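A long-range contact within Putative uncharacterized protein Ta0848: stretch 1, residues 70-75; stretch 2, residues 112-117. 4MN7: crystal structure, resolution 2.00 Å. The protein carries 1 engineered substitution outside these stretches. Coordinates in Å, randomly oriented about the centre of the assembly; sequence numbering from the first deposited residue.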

# COMPACT_ATOMS: atom_id res chain seq x y z
N VAL A 70 -8.21 -2.70 19.89
CA VAL A 70 -9.41 -2.94 20.70
C VAL A 70 -10.07 -4.12 20.03
O VAL A 70 -10.39 -4.07 18.82
N ASN A 71 -10.33 -5.15 20.80
CA ASN A 71 -10.87 -6.39 20.22
C ASN A 71 -12.04 -6.78 21.06
O ASN A 71 -11.81 -7.26 22.14
N GLU A 72 -13.27 -6.57 20.54
CA GLU A 72 -14.50 -6.97 21.25
C GLU A 72 -14.94 -8.36 20.78
O GLU A 72 -15.34 -8.55 19.64
N TYR A 73 -14.82 -9.34 21.67
CA TYR A 73 -15.14 -10.76 21.39
C TYR A 73 -16.65 -11.03 21.28
O TYR A 73 -17.07 -12.02 20.62
N ASP A 74 -17.44 -10.18 21.97
CA ASP A 74 -18.89 -10.35 22.10
C ASP A 74 -19.66 -9.00 22.19
O ASP A 74 -19.97 -8.51 23.30
N VAL A 75 -19.93 -8.42 21.02
CA VAL A 75 -20.50 -7.08 20.86
C VAL A 75 -21.91 -6.98 21.47
O VAL A 75 -22.20 -6.02 22.17
N LYS A 112 -19.31 -13.69 13.29
CA LYS A 112 -19.05 -14.79 14.23
C LYS A 112 -18.55 -14.24 15.51
O LYS A 112 -17.96 -13.16 15.57
N LYS A 113 -18.76 -14.96 16.57
CA LYS A 113 -18.32 -14.51 17.86
C LYS A 113 -16.83 -14.78 18.02
O LYS A 113 -16.36 -15.79 17.51
N ALA A 114 -16.14 -14.01 18.84
CA ALA A 114 -14.71 -14.23 19.12
C ALA A 114 -13.90 -14.61 17.86
O ALA A 114 -13.19 -15.58 17.82
N ALA A 115 -14.13 -13.87 16.79
CA ALA A 115 -13.53 -14.10 15.50
C ALA A 115 -11.99 -13.81 15.48
O ALA A 115 -11.30 -14.30 14.61
N PHE A 116 -11.52 -12.95 16.37
CA PHE A 116 -10.19 -12.35 16.25
C PHE A 116 -9.29 -12.83 17.37
O PHE A 116 -9.44 -12.48 18.54
N SER A 117 -8.38 -13.71 17.00
CA SER A 117 -7.45 -14.30 17.96
C SER A 117 -6.17 -13.44 18.06
O SER A 117 -6.03 -12.43 17.34

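The two stretches run nearly antiparallel, 169° apart, and come closest where the CA atoms of Tyr-73 and Ala-114 lie 4.2 Å from each other. Two hydrogen bonds hold them together, one made by a side chain and one by backbone alone.

Asn-71 supplies the first. Its CA-to-CB bond points toward stretch 2, and a t rotamer (chi1 -178°) carries the amide across, so that ND2 donates to the backbone O of Phe-116 at 2.8 Å with an N-H...O angle of 158°. An extended amide thus satisfies a carbonyl in a segment with no regular secondary structure. ND2 also bonds elsewhere in the structure. OD1 fares worse: the contact buries it without a partner anywhere in the model, and its neighbour here is the edge of the Phe-116 ring, which offers no conventional donor. Phe-116, buried and in the m rotamer, also points inward, its CB 3.5 Å from Asn-71 ND2.

The second bond runs from Ala-114 N to Tyr-73 O, again 2.8 Å, at 159°. It is made by backbone atoms alone; beside it the methyl of Ala-114 lies 4.4 Å from Tyr-73, CB to CB. The Tyr-73 side chain (m) leaves its backbone sideways; Ala-114 CA lies at the edge of its ring, and CE1 comes within 4.0 Å of Phe-116 O.

Lys-113 contributes its aliphatic stem: CG sits 3.4 Å from Tyr-73 O, and CD 4.1 Å from Asp-74 OD2. Despite the opposite charges, the chain veers off beyond CD, leaving Lys-113 NZ 5.3 Å from Asp-74 OD2, so the pair is packing and not a salt bridge.

Within stretch 1, the CA-to-CB bond of Glu-72 points away from stretch 2, and its OE1 accepts from Asp-74 N at 2.8 Å, while OE2 is satisfied elsewhere. Asp-74 OD1 is bonded just outside the stretches.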

# COMPACT_ATOMS: atom_id res chain seq x y z
CB VAL A 70 -10.33 -1.71 20.72
CG1 VAL A 70 -11.68 -2.04 21.36
CG2 VAL A 70 -9.64 -0.64 21.56
CB ASN A 71 -9.82 -7.50 20.24
CG ASN A 71 -10.32 -8.83 19.60
OD1 ASN A 71 -11.52 -9.01 19.32
ND2 ASN A 71 -9.38 -9.79 19.45
CB GLU A 72 -15.60 -5.95 21.01
CG GLU A 72 -16.93 -6.39 21.54
CD GLU A 72 -16.85 -6.68 23.04
OE1 GLU A 72 -17.15 -7.83 23.48
OE2 GLU A 72 -16.43 -5.77 23.77
CB TYR A 73 -14.62 -11.63 22.54
CG TYR A 73 -13.14 -11.42 22.84
CD1 TYR A 73 -12.12 -11.99 21.99
CD2 TYR A 73 -12.73 -10.67 23.96
CE1 TYR A 73 -10.75 -11.80 22.27
CE2 TYR A 73 -11.37 -10.47 24.24
CZ TYR A 73 -10.39 -11.02 23.40
OH TYR A 73 -9.06 -10.80 23.71
CB ASP A 74 -19.19 -11.16 23.34
CG ASP A 74 -20.60 -11.75 23.31
OD1 ASP A 74 -21.43 -11.31 22.47
OD2 ASP A 74 -20.84 -12.67 24.12
CB VAL A 75 -20.65 -6.67 19.35
CG1 VAL A 75 -21.27 -5.27 19.19
CG2 VAL A 75 -19.30 -6.66 18.67
CB LYS A 112 -18.00 -15.75 13.66
CG LYS A 112 -18.32 -16.24 12.25
CD LYS A 112 -19.33 -17.39 12.21
CE LYS A 112 -20.56 -17.07 11.35
NZ LYS A 112 -20.24 -16.48 10.01
CB LYS A 113 -19.07 -15.30 18.89
CG LYS A 113 -19.20 -14.66 20.27
CD LYS A 113 -20.34 -15.33 21.04
CE LYS A 113 -21.47 -15.76 20.09
NZ LYS A 113 -22.73 -16.25 20.71
CB ALA A 114 -14.56 -15.32 20.17
CB ALA A 115 -14.20 -13.18 14.49
CB PHE A 116 -10.32 -10.84 16.27
CG PHE A 116 -11.25 -10.33 15.21
CD1 PHE A 116 -10.92 -10.40 13.90
CD2 PHE A 116 -12.48 -9.81 15.54
CE1 PHE A 116 -11.77 -9.94 12.90
CE2 PHE A 116 -13.35 -9.36 14.55
CZ PHE A 116 -13.00 -9.42 13.22
CB SER A 117 -7.09 -15.72 17.46
OG SER A 117 -6.46 -15.66 16.17